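Local coordinates for EDTA monooxygenase (EDTA-degrading bacterium BNC1, PDB 5DQP), which probably acts as an FMN-dependent monooxygenase of the bacterial luciferase type, using molecular oxygen to oxidise EDTA, at residues L8-N13 against G48-F53; I230-G235 against V263-V268; G235-G240 against I370-D375; V268-S273 against L357-P362; D363-R368 against D397-I402. All coordinates share one frame; numbering follows the deposited sequence.

Interaction 1 (L8-N13 against G48-F53); sequences LVSWLN and GRIDAF
Val9 and Ser10 pair in parallel with Ala52 and Phe53 across a beta-alpha-beta crossover, in which strand 7-11, helix 35-47 and strand 52-55 follow one another in a TIM-barrel-like fold. The backbone bonds come first. Ser10 N donates to Ala52 O at 3.0 Å, and Asp51 N reaches Leu8 O at 2.9 Å with a bent N-H...O angle of 141°. The CA-H groups of Val9 and Phe53 make supplementary contacts to Ala52 O and Ser10 O.

The polar side-chain contact belongs to Asp51. Its OD2 takes the N-H of Leu8 on its anti lone pair, at 3.0 Å and 165°, while OD1 forms a salt bridge with Arg5. One short carboxylate thus fastens the start of the pairing before strand 52-55 itself begins. An alanine here would probably leave Leu8 N without this acceptor and the Arg5 charge without this carboxylate.

Apolar contacts bracket the pairing. Branched Ile50 brings CD1 to Leu8 CD1 at 3.9 Å, the two side chains crossing obliquely, and its CG2 lies in plain van der Waals contact with Leu8 O. Helices 35-47 and 390-405 border this apolar end. Small Ser10 touches Ala45 and Leu392, although its OG is buried without a partner in the model. Beyond it, Leu12 points toward Phe53, where CD2 lies 3.8 Å from CB of Phe53.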
# COMPACT_ATOMS: atom_id res chain seq x y z
N LEU A 8 14.29 19.23 2.24
CA LEU A 8 12.91 19.67 2.04
C LEU A 8 11.99 18.49 1.77
O LEU A 8 12.31 17.62 0.95
CB LEU A 8 12.81 20.66 0.87
CG LEU A 8 13.47 22.03 1.05
CD1 LEU A 8 13.34 22.79 -0.24
CD2 LEU A 8 12.82 22.83 2.22
N VAL A 9 10.84 18.47 2.44
CA VAL A 9 9.83 17.44 2.25
C VAL A 9 8.49 18.13 2.00
O VAL A 9 8.19 19.15 2.64
CB VAL A 9 9.74 16.52 3.48
CG1 VAL A 9 8.56 15.51 3.32
CG2 VAL A 9 11.08 15.81 3.72
N SER A 10 7.68 17.58 1.10
CA SER A 10 6.42 18.22 0.71
C SER A 10 5.24 17.33 1.08
O SER A 10 5.14 16.20 0.59
CB SER A 10 6.38 18.52 -0.79
OG SER A 10 6.63 17.34 -1.57
N TRP A 11 4.35 17.85 1.93
CA TRP A 11 3.08 17.17 2.14
C TRP A 11 2.40 16.97 0.80
O TRP A 11 2.43 17.85 -0.08
CB TRP A 11 2.13 17.98 3.02
CG TRP A 11 2.46 18.12 4.43
CD1 TRP A 11 3.55 18.76 4.97
CD2 TRP A 11 1.66 17.70 5.54
NE1 TRP A 11 3.48 18.74 6.34
CE2 TRP A 11 2.33 18.09 6.72
CE3 TRP A 11 0.44 17.02 5.65
CZ2 TRP A 11 1.83 17.82 8.00
CZ3 TRP A 11 -0.06 16.75 6.92
CH2 TRP A 11 0.63 17.15 8.08
N LEU A 12 1.74 15.84 0.65
CA LEU A 12 1.07 15.54 -0.61
C LEU A 12 -0.40 15.15 -0.48
O LEU A 12 -1.03 14.85 -1.50
CB LEU A 12 1.83 14.44 -1.37
CG LEU A 12 2.10 14.85 -2.83
CD1 LEU A 12 2.98 16.12 -2.93
CD2 LEU A 12 2.72 13.71 -3.62
N ASN A 13 -0.97 15.18 0.72
CA ASN A 13 -2.33 14.68 0.91
C ASN A 13 -3.38 15.46 0.14
O ASN A 13 -3.43 16.70 0.18
CB ASN A 13 -2.69 14.71 2.39
CG ASN A 13 -1.89 13.73 3.20
OD1 ASN A 13 -0.74 13.97 3.48
ND2 ASN A 13 -2.50 12.63 3.58
N GLY A 48 11.66 20.17 -8.56
CA GLY A 48 12.35 20.96 -7.56
C GLY A 48 13.45 20.26 -6.80
O GLY A 48 14.11 20.90 -5.97
N ARG A 49 13.69 18.97 -7.06
CA ARG A 49 14.61 18.16 -6.27
C ARG A 49 14.20 18.06 -4.80
O ARG A 49 15.04 17.87 -3.91
CB ARG A 49 16.05 18.68 -6.34
CG ARG A 49 16.57 18.93 -7.74
CD ARG A 49 16.35 17.74 -8.67
NE ARG A 49 16.82 18.06 -10.02
CZ ARG A 49 16.14 17.84 -11.14
NH1 ARG A 49 14.93 17.29 -11.12
NH2 ARG A 49 16.69 18.17 -12.30
N ILE A 50 12.90 18.20 -4.50
CA ILE A 50 12.46 17.92 -3.15
C ILE A 50 12.94 16.53 -2.76
O ILE A 50 12.98 15.62 -3.59
CB ILE A 50 10.93 18.06 -3.04
CG1 ILE A 50 10.49 19.47 -3.44
CG2 ILE A 50 10.45 17.77 -1.63
CD1 ILE A 50 11.27 20.62 -2.79
N ASP A 51 13.36 16.36 -1.50
CA ASP A 51 13.93 15.08 -1.12
C ASP A 51 12.86 13.99 -1.04
O ASP A 51 13.11 12.85 -1.46
CB ASP A 51 14.68 15.20 0.20
CG ASP A 51 15.88 16.10 0.08
OD1 ASP A 51 16.83 15.70 -0.64
OD2 ASP A 51 15.86 17.20 0.66
N ALA A 52 11.67 14.30 -0.53
CA ALA A 52 10.62 13.29 -0.46
C ALA A 52 9.26 13.97 -0.36
O ALA A 52 9.16 15.10 0.13
CB ALA A 52 10.82 12.35 0.74
N PHE A 53 8.21 13.28 -0.83
CA PHE A 53 6.87 13.70 -0.45
C PHE A 53 6.51 13.02 0.87
O PHE A 53 7.16 12.08 1.33
CB PHE A 53 5.84 13.39 -1.56
CG PHE A 53 5.69 11.91 -1.91
CD1 PHE A 53 4.87 11.09 -1.17
CD2 PHE A 53 6.38 11.36 -2.99
CE1 PHE A 53 4.75 9.74 -1.46
CE2 PHE A 53 6.26 10.03 -3.31
CZ PHE A 53 5.44 9.20 -2.55

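Interaction 2 (I230-G235 against V263-V268); sequences IYAFLG and VLPSFV
Within the beta-alpha-beta crossover of strand 229-233, helix 237-253 and strand 262-271, Ile230, Tyr231 and Ala232 lie in parallel register with Val263, Leu264 and Pro265. Three backbone bonds hold the pair: Leu264 N to Ile230 O (2.8 Å), Ala232 N to Leu264 O (3.0 Å) and Ser266 N to Ala232 O (2.8 Å). In the middle one the donor stands above the carbonyl plane. Pro265 lacks an N-H, but this costs the pair nothing, because Leu264 and Ser266 do the donating from the second strand.

Ala232, Val263 and Pro265 share one sheet face, which Phe243 of helix 237-253 helps to cover. The small Ala232 suits this place: its CB meets Val263 CG1 at 3.9 Å. Tyr231 and Leu264 point to the other face, and the Tyr231 ring packs edge-to-face with Phe54.

Past the pairing, Leu234 is the centre of an inverse gamma turn and points its side chain toward 263-268. Its CG is anti to the backbone N (chi1 -176°). CD1 lies on Pro265 CB, the two side chains crossing at about a right angle, while CD2 lies 3.6 Å from Phe267 CB, those side chains side by side. Here a water links the segments, accepting from Leu234 N and donating to Ser266 O. Parallel strands joined through an outer helix are the repeating element of the TIM barrel, the fold of luciferase-like monooxygenases.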
# COMPACT_ATOMS: atom_id res chain seq x y z
N ILE A 230 12.55 13.78 12.50
CA ILE A 230 11.56 14.26 13.44
C ILE A 230 10.93 15.51 12.84
O ILE A 230 11.64 16.46 12.47
CB ILE A 230 12.21 14.56 14.81
CG1 ILE A 230 13.09 13.38 15.25
CG2 ILE A 230 11.14 14.99 15.82
CD1 ILE A 230 13.93 13.67 16.49
N TYR A 231 9.60 15.51 12.74
CA TYR A 231 8.84 16.70 12.38
C TYR A 231 8.61 17.55 13.62
O TYR A 231 8.35 17.02 14.70
CB TYR A 231 7.49 16.34 11.79
CG TYR A 231 7.57 15.61 10.49
CD1 TYR A 231 8.78 15.49 9.80
CD2 TYR A 231 6.43 15.05 9.93
CE1 TYR A 231 8.84 14.83 8.59
CE2 TYR A 231 6.48 14.40 8.71
CZ TYR A 231 7.68 14.29 8.04
OH TYR A 231 7.72 13.62 6.84
N ALA A 232 8.71 18.87 13.45
CA ALA A 232 8.60 19.79 14.57
C ALA A 232 7.64 20.92 14.24
O ALA A 232 7.34 21.21 13.07
CB ALA A 232 9.97 20.37 14.98
N PHE A 233 7.16 21.55 15.30
CA PHE A 233 6.32 22.72 15.21
C PHE A 233 7.19 23.92 14.85
O PHE A 233 8.33 24.05 15.30
CB PHE A 233 5.60 22.93 16.54
CG PHE A 233 4.72 24.14 16.58
CD1 PHE A 233 3.56 24.18 15.82
CD2 PHE A 233 5.02 25.21 17.41
CE1 PHE A 233 2.74 25.29 15.87
CE2 PHE A 233 4.20 26.31 17.47
CZ PHE A 233 3.06 26.36 16.69
N LEU A 234 6.67 24.79 13.98
CA LEU A 234 7.40 26.00 13.63
C LEU A 234 6.99 27.09 14.62
O LEU A 234 6.17 27.96 14.34
CB LEU A 234 7.14 26.38 12.18
CG LEU A 234 7.96 27.60 11.73
CD1 LEU A 234 9.30 27.15 11.23
CD2 LEU A 234 7.22 28.43 10.66
N GLY A 235 7.57 27.01 15.82
CA GLY A 235 7.27 27.96 16.87
C GLY A 235 8.36 29.01 16.84
O GLY A 235 8.69 29.53 15.76
N VAL A 263 15.92 17.11 12.08
CA VAL A 263 14.71 17.78 12.55
C VAL A 263 14.18 18.70 11.45
O VAL A 263 14.91 19.56 10.94
CB VAL A 263 14.97 18.58 13.85
CG1 VAL A 263 13.71 19.32 14.30
CG2 VAL A 263 15.48 17.67 14.95
N LEU A 264 12.90 18.54 11.11
CA LEU A 264 12.25 19.32 10.06
C LEU A 264 10.98 19.96 10.61
O LEU A 264 9.96 19.27 10.74
CB LEU A 264 11.91 18.47 8.84
CG LEU A 264 12.91 17.43 8.35
CD1 LEU A 264 12.45 16.87 7.02
CD2 LEU A 264 14.30 18.02 8.23
N PRO A 265 11.02 21.25 10.96
CA PRO A 265 9.78 21.97 11.29
C PRO A 265 8.86 22.03 10.09
O PRO A 265 9.30 22.12 8.95
CB PRO A 265 10.27 23.37 11.70
CG PRO A 265 11.72 23.20 12.04
CD PRO A 265 12.18 22.16 11.03
N SER A 266 7.56 21.96 10.36
CA SER A 266 6.53 21.89 9.35
C SER A 266 5.80 23.22 9.33
O SER A 266 5.53 23.79 10.38
CB SER A 266 5.55 20.73 9.64
OG SER A 266 4.58 20.58 8.61
N PHE A 267 5.48 23.71 8.13
CA PHE A 267 4.75 24.97 8.08
C PHE A 267 4.00 25.09 6.75
O PHE A 267 4.29 24.38 5.78
CB PHE A 267 5.69 26.16 8.28
CG PHE A 267 6.53 26.47 7.08
CD1 PHE A 267 7.59 25.68 6.76
CD2 PHE A 267 6.23 27.55 6.27
CE1 PHE A 267 8.36 25.95 5.65
CE2 PHE A 267 7.01 27.82 5.16
CZ PHE A 267 8.07 27.02 4.85
N VAL A 268 3.04 26.01 6.74
CA VAL A 268 2.20 26.28 5.58
C VAL A 268 2.69 27.56 4.92
O VAL A 268 2.59 28.63 5.54
CB VAL A 268 0.73 26.42 5.99
CG1 VAL A 268 -0.15 26.67 4.74
CG2 VAL A 268 0.26 25.20 6.79
O HOH W 1 3.97 24.57 12.57

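Interaction 3 (G235-G240 against I370-D375); sequences GSKPAG and IDWWQD
Lys237 turns CG anti to its backbone N (chi1 -172°), and Trp372 sets CG beside its own N (chi1 -85°); the two side chains slide past each other in opposite directions. They join the first turn of helix 237-253 to the last of helix 362-374, two helices of the TIM-barrel-like fold. Over one face of the indole, Lys237 CA makes a CH-pi contact, 4.0 Å from the centroid of the six-membered ring. Farther along, Lys237 CD lies 3.8 Å from Trp372 CD1. The long aliphatic stem of lysine suits this place, covering the ring while carrying its charge beyond it. An alanine in place of Trp372 would probably open a gap beside Lys237 and leave its stem less constrained, held mainly by the long ion pairs.

The lysine chain bends at chi3 and chi4 between two carboxylates one helical turn apart. NZ forms a salt bridge with Asp371 OD2 at 3.6 Å and a long one with Asp375 OD2 at 3.7 Å, a loose salt-bridge network among partly exposed residues. Lys237 CE lies nearer than NZ, 3.2 Å from Asp375 OD2. Gly240 suits the ring's far end, since a CB there would clash with CZ3. At the indole edge, in its plane, Gly235 O sits 3.3 Å from Trp372 CZ2.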
# COMPACT_ATOMS: atom_id res chain seq x y z
N GLY A 235 7.57 27.01 15.82
CA GLY A 235 7.27 27.96 16.87
C GLY A 235 8.36 29.01 16.84
O GLY A 235 8.69 29.53 15.76
N SER A 236 8.96 29.30 17.99
CA SER A 236 10.00 30.32 17.99
C SER A 236 11.31 29.72 17.51
O SER A 236 11.55 28.52 17.67
CB SER A 236 10.18 30.91 19.39
OG SER A 236 10.94 30.04 20.21
N LYS A 237 12.13 30.55 16.88
CA LYS A 237 13.46 30.11 16.49
C LYS A 237 14.30 29.65 17.68
O LYS A 237 14.98 28.61 17.55
CB LYS A 237 14.17 31.23 15.72
CG LYS A 237 15.50 30.83 15.10
CD LYS A 237 15.80 31.72 13.93
CE LYS A 237 17.21 32.30 13.98
NZ LYS A 237 17.18 33.57 14.73
N PRO A 238 14.33 30.35 18.82
CA PRO A 238 15.07 29.81 19.98
C PRO A 238 14.55 28.46 20.46
O PRO A 238 15.34 27.55 20.71
CB PRO A 238 14.89 30.89 21.05
CG PRO A 238 14.72 32.15 20.26
CD PRO A 238 13.87 31.73 19.07
N ALA A 239 13.24 28.31 20.59
CA ALA A 239 12.72 26.99 20.91
C ALA A 239 13.01 26.00 19.78
O ALA A 239 13.08 24.79 20.03
CB ALA A 239 11.23 27.08 21.20
N GLY A 240 13.20 26.47 18.55
CA GLY A 240 13.63 25.57 17.49
C GLY A 240 15.03 25.04 17.72
O GLY A 240 15.28 23.84 17.58
N ILE A 370 16.44 29.94 5.34
CA ILE A 370 17.90 29.95 5.49
C ILE A 370 18.27 30.44 6.88
O ILE A 370 19.25 29.97 7.47
CB ILE A 370 18.55 30.83 4.41
CG1 ILE A 370 18.33 30.25 3.01
CG2 ILE A 370 20.04 31.03 4.73
CD1 ILE A 370 18.91 31.13 1.86
N ASP A 371 17.51 31.39 7.41
CA ASP A 371 17.79 31.88 8.75
C ASP A 371 17.68 30.76 9.77
O ASP A 371 18.59 30.56 10.59
CB ASP A 371 16.82 33.02 9.10
CG ASP A 371 17.19 33.68 10.44
OD1 ASP A 371 18.41 33.88 10.67
OD2 ASP A 371 16.31 33.97 11.27
N TRP A 372 16.58 30.00 9.73
CA TRP A 372 16.43 28.89 10.67
C TRP A 372 17.50 27.84 10.45
O TRP A 372 18.14 27.36 11.40
CB TRP A 372 15.05 28.26 10.54
CG TRP A 372 13.98 28.94 11.34
CD1 TRP A 372 13.60 30.25 11.26
CD2 TRP A 372 13.12 28.33 12.31
NE1 TRP A 372 12.55 30.49 12.11
CE2 TRP A 372 12.24 29.34 12.77
CE3 TRP A 372 13.01 27.04 12.84
CZ2 TRP A 372 11.26 29.09 13.73
CZ3 TRP A 372 12.04 26.79 13.79
CH2 TRP A 372 11.17 27.81 14.23
N TRP A 373 17.70 27.46 9.18
CA TRP A 373 18.56 26.33 8.86
C TRP A 373 20.00 26.56 9.31
O TRP A 373 20.62 25.67 9.90
CB TRP A 373 18.52 26.05 7.35
CG TRP A 373 19.62 25.10 6.89
CD1 TRP A 373 19.65 23.74 7.01
CD2 TRP A 373 20.82 25.46 6.21
NE1 TRP A 373 20.80 23.24 6.47
CE2 TRP A 373 21.54 24.27 5.97
CE3 TRP A 373 21.37 26.69 5.79
CZ2 TRP A 373 22.78 24.27 5.35
CZ3 TRP A 373 22.59 26.68 5.17
CH2 TRP A 373 23.27 25.48 4.93
N GLN A 374 20.53 27.76 9.07
CA GLN A 374 21.92 28.04 9.38
C GLN A 374 22.16 28.22 10.87
O GLN A 374 23.25 27.91 11.37
CB GLN A 374 22.40 29.29 8.64
CG GLN A 374 23.88 29.28 8.40
CD GLN A 374 24.28 30.40 7.50
OE1 GLN A 374 24.10 31.57 7.84
NE2 GLN A 374 24.80 30.07 6.32
N ASP A 375 21.19 28.74 11.59
CA ASP A 375 21.28 28.85 13.03
C ASP A 375 20.90 27.54 13.72
O ASP A 375 20.73 27.52 14.95
CB ASP A 375 20.41 30.01 13.51
CG ASP A 375 20.98 31.38 13.11
OD1 ASP A 375 22.19 31.44 12.79
OD2 ASP A 375 20.25 32.39 13.11

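Interaction 4 (V268-S273 against L357-P362); sequences VPLIGS and LIAGTP
Leu270 and Leu357 form the tight, apolar part of a parallel strand pair in which the end of strand 262-271 runs beside the short strand 358-360, an extension of the barrel sheet. Leu357 holds CG between its backbone N and carbonyl carbon (chi1 48°), and its CD2 meets Leu270 CD2 at 3.8 Å. On this face Leu270 CB also rests against Ala359 CB; Val282 of helix 275-287 packs on both residues, and the small Ala359 probably leaves room for it. The backbone bonds here are straight at the hydrogen: Ile358 N to Val268 O at 174°, and Leu270 N to Ile358 O, 2.8 Å long, with its donor above the carbonyl plane.

Toward the other end the grip slackens. Gly360 N to Leu270 O is 3.1 Å and Gly272 N to Gly360 O is 3.2 Å. Gly360, with phi 172°, adopts an extended shape that residues with a side chain rarely take. Beyond the strand ends lie exposed Ser273 and partly exposed Thr361, the N-cap of helix 362-374. Ile271, its side chain against helices 362-374 and 390-405, still packs at this looser end: its CG2 touches Pro362 CD at 3.8 Å. Pro362 suits a first helical turn, which needs no N-H from it, and its CD lies 3.3 Å from Gly272 O.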
# COMPACT_ATOMS: atom_id res chain seq x y z
N VAL A 268 3.04 26.01 6.74
CA VAL A 268 2.20 26.28 5.58
C VAL A 268 2.69 27.56 4.92
O VAL A 268 2.59 28.63 5.54
CB VAL A 268 0.73 26.42 5.99
CG1 VAL A 268 -0.15 26.67 4.74
CG2 VAL A 268 0.26 25.20 6.79
N PRO A 269 3.23 27.52 3.72
CA PRO A 269 3.60 28.78 3.06
C PRO A 269 2.42 29.40 2.30
O PRO A 269 1.72 28.70 1.57
CB PRO A 269 4.71 28.34 2.09
CG PRO A 269 4.32 26.95 1.73
CD PRO A 269 3.65 26.34 2.94
N LEU A 270 2.23 30.71 2.45
CA LEU A 270 1.27 31.47 1.65
C LEU A 270 2.09 32.45 0.82
O LEU A 270 2.41 33.56 1.26
CB LEU A 270 0.26 32.19 2.54
CG LEU A 270 -0.98 32.68 1.80
CD1 LEU A 270 -1.67 31.50 1.11
CD2 LEU A 270 -1.94 33.36 2.79
N ILE A 271 2.47 32.02 -0.37
CA ILE A 271 3.47 32.72 -1.14
C ILE A 271 2.80 33.47 -2.27
O ILE A 271 2.07 32.87 -3.06
CB ILE A 271 4.54 31.77 -1.69
CG1 ILE A 271 5.27 31.11 -0.54
CG2 ILE A 271 5.49 32.56 -2.60
CD1 ILE A 271 6.24 30.09 -0.97
N GLY A 272 3.03 34.77 -2.32
CA GLY A 272 2.67 35.58 -3.47
C GLY A 272 3.92 36.24 -4.02
O GLY A 272 4.89 36.46 -3.29
N SER A 273 3.90 36.51 -5.31
CA SER A 273 5.11 37.01 -5.95
C SER A 273 5.43 38.44 -5.55
O SER A 273 6.60 38.84 -5.63
CB SER A 273 4.99 36.87 -7.47
OG SER A 273 3.70 37.25 -7.88
N LEU A 357 0.22 30.45 9.45
CA LEU A 357 0.98 30.21 8.22
C LEU A 357 2.11 31.22 8.08
O LEU A 357 2.25 32.15 8.87
CB LEU A 357 0.04 30.21 7.01
CG LEU A 357 -0.94 31.38 6.89
CD1 LEU A 357 -0.18 32.64 6.59
CD2 LEU A 357 -2.01 31.13 5.81
N ILE A 358 2.94 31.02 7.06
CA ILE A 358 4.05 31.91 6.76
C ILE A 358 3.72 32.59 5.44
O ILE A 358 3.89 32.02 4.36
CB ILE A 358 5.39 31.15 6.69
CG1 ILE A 358 5.73 30.44 8.01
CG2 ILE A 358 6.50 32.13 6.32
CD1 ILE A 358 6.05 31.39 9.17
N ALA A 359 3.22 33.82 5.51
CA ALA A 359 2.89 34.56 4.30
C ALA A 359 4.06 35.46 3.92
O ALA A 359 4.70 36.05 4.79
CB ALA A 359 1.63 35.40 4.52
N GLY A 360 4.35 35.54 2.63
CA GLY A 360 5.45 36.39 2.18
C GLY A 360 5.74 36.18 0.71
O GLY A 360 5.13 35.33 0.05
N THR A 361 6.69 36.97 0.20
CA THR A 361 7.18 36.74 -1.16
C THR A 361 8.18 35.58 -1.16
O THR A 361 8.65 35.13 -0.12
CB THR A 361 7.85 38.00 -1.72
OG1 THR A 361 9.02 38.29 -0.95
CG2 THR A 361 6.89 39.19 -1.74
N PRO A 362 8.52 35.05 -2.35
CA PRO A 362 9.51 33.95 -2.40
C PRO A 362 10.80 34.28 -1.66
O PRO A 362 11.33 33.43 -0.93
CB PRO A 362 9.73 33.77 -3.91
CG PRO A 362 8.43 34.18 -4.53
CD PRO A 362 7.93 35.33 -3.67

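Interaction 5 (D363-R368 against D397-I402); sequences DQVADR and DQVVPI
Ala366 and Ile402 meet where two helices of the TIM-barrel-like fold, 362-374 and 390-405, pack against each other, crossing at -43° with the axes of the two short segments 8.9 Å apart. Their backbones come nearest at Ala366 and Val399, whose CA atoms are 6.0 Å apart. Alanine suits this crossing because a bare CB lets the neighbouring helix approach.

Ile402 carries most of the contact. Its CG1 is anti to the carbonyl carbon (chi1 -57°) and CG2 anti to the backbone N, a staggered arrangement which places the branches mainly on different partners. CG2 comes down on Ala366 CB at 3.6 Å. The other branch is extended (chi2 -175°), which carries CD1 to the acidic end of Asp363, 3.4 Å from OD1. This is a van der Waals contact only: the Asp363 and Ile402 side chains cross at about a right angle, with CG of Asp363 also near CD1. Asp363 is exposed and lies in the first turn of its helix, where a negative charge would be expected to sit favourably with the helix dipole.

Val365 and Val399 make a looser, buried patch deeper in. Each has CG1 anti to its own N. Val365 CG1 lies 4.3 Å from Val399 CG1, and Ile271 of strand 262-271 touches both residues, placing the patch against the sheet. Helix 390-405 widens to a pi-type turn at 397-399 and is kinked at Pro401 and Ile402, whose N atoms make no bond to the preceding turn; Pro401 has no N-H to give. Val399 CG1 lies 4.4 Å from Ala366 CB.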
# COMPACT_ATOMS: atom_id res chain seq x y z
N ASP A 363 11.32 35.50 -1.82
CA ASP A 363 12.56 35.86 -1.13
C ASP A 363 12.39 35.88 0.38
O ASP A 363 13.31 35.48 1.11
CB ASP A 363 13.05 37.23 -1.63
CG ASP A 363 13.80 37.13 -2.95
OD1 ASP A 363 14.96 36.65 -2.96
OD2 ASP A 363 13.23 37.54 -3.99
N GLN A 364 11.23 36.34 0.87
CA GLN A 364 11.01 36.40 2.32
C GLN A 364 10.95 35.00 2.91
O GLN A 364 11.48 34.75 3.99
CB GLN A 364 9.72 37.17 2.64
CG GLN A 364 9.81 38.69 2.44
CD GLN A 364 8.44 39.38 2.46
OE1 GLN A 364 7.45 38.84 1.96
NE2 GLN A 364 8.39 40.57 3.05
N VAL A 365 10.32 34.07 2.20
CA VAL A 365 10.26 32.70 2.69
C VAL A 365 11.65 32.07 2.68
O VAL A 365 12.07 31.45 3.67
CB VAL A 365 9.25 31.89 1.87
CG1 VAL A 365 9.35 30.38 2.23
CG2 VAL A 365 7.84 32.45 2.11
N ALA A 366 12.39 32.22 1.57
CA ALA A 366 13.74 31.66 1.49
C ALA A 366 14.62 32.23 2.58
O ALA A 366 15.39 31.49 3.21
CB ALA A 366 14.37 31.92 0.10
N ASP A 367 14.54 33.55 2.80
CA ASP A 367 15.31 34.18 3.87
C ASP A 367 14.97 33.58 5.23
O ASP A 367 15.86 33.33 6.04
CB ASP A 367 15.08 35.70 3.90
CG ASP A 367 15.58 36.38 2.63
OD1 ASP A 367 16.16 35.67 1.77
OD2 ASP A 367 15.39 37.62 2.51
N ARG A 368 13.68 33.36 5.50
CA ARG A 368 13.32 32.73 6.77
C ARG A 368 13.83 31.28 6.84
O ARG A 368 14.39 30.87 7.86
CB ARG A 368 11.81 32.78 6.98
CG ARG A 368 11.41 32.34 8.39
CD ARG A 368 9.93 32.20 8.57
NE ARG A 368 9.18 33.43 8.33
CZ ARG A 368 8.80 34.27 9.29
NH1 ARG A 368 8.10 35.36 8.98
NH2 ARG A 368 9.13 34.03 10.55
N ASP A 397 8.73 26.60 -8.14
CA ASP A 397 9.16 27.50 -9.21
C ASP A 397 9.89 28.73 -8.69
O ASP A 397 10.71 29.29 -9.41
CB ASP A 397 7.96 28.00 -10.02
CG ASP A 397 7.33 26.94 -10.92
OD1 ASP A 397 7.98 25.89 -11.17
OD2 ASP A 397 6.18 27.19 -11.38
N GLN A 398 9.57 29.20 -7.49
CA GLN A 398 10.05 30.51 -7.08
C GLN A 398 10.86 30.50 -5.79
O GLN A 398 11.71 31.37 -5.63
CB GLN A 398 8.87 31.48 -6.95
CG GLN A 398 8.09 31.55 -8.29
CD GLN A 398 6.87 32.44 -8.26
OE1 GLN A 398 6.92 33.55 -7.73
NE2 GLN A 398 5.76 31.98 -8.85
N VAL A 399 10.64 29.57 -4.88
CA VAL A 399 11.45 29.53 -3.66
C VAL A 399 12.67 28.65 -3.84
O VAL A 399 13.80 29.06 -3.58
CB VAL A 399 10.59 29.07 -2.46
CG1 VAL A 399 11.47 28.89 -1.20
CG2 VAL A 399 9.42 30.04 -2.21
N VAL A 400 12.46 27.41 -4.32
CA VAL A 400 13.57 26.49 -4.51
C VAL A 400 14.73 27.11 -5.32
O VAL A 400 15.88 27.00 -4.88
CB VAL A 400 13.06 25.17 -5.09
CG1 VAL A 400 14.18 24.32 -5.69
CG2 VAL A 400 12.33 24.40 -3.97
N PRO A 401 14.51 27.75 -6.46
CA PRO A 401 15.66 28.30 -7.20
C PRO A 401 16.44 29.35 -6.40
O PRO A 401 17.66 29.46 -6.57
CB PRO A 401 15.02 28.88 -8.46
CG PRO A 401 13.74 28.09 -8.61
CD PRO A 401 13.25 27.95 -7.22
N ILE A 402 15.77 30.10 -5.52
CA ILE A 402 16.48 30.99 -4.62
C ILE A 402 17.38 30.17 -3.71
O ILE A 402 18.58 30.44 -3.59
CB ILE A 402 15.49 31.86 -3.81
CG1 ILE A 402 14.58 32.66 -4.76
CG2 ILE A 402 16.26 32.78 -2.86
CD1 ILE A 402 13.63 33.67 -4.04

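In the fold
From the N terminus, interaction 1 closes the first beta-alpha-beta crossover, pairing strand 7-11 with strand 52-55. Interaction 2 closes a later crossover in the same sheet, and the two regions touch where Trp11 meets Ser266. Interaction 3 opens at Gly235, shared with interaction 2, and crosses it along the chain, reaching forward to helix 362-374. Interaction 4, which starts from Val268 at the end of interaction 2, lies wholly within the span of interaction 3 and adds strand 358-360 to the sheet. Interaction 5 crosses interaction 3 through helix 362-374, binds helix 390-405 beside interaction 4, and returns to interaction 1 where Val400 packs on Ile50.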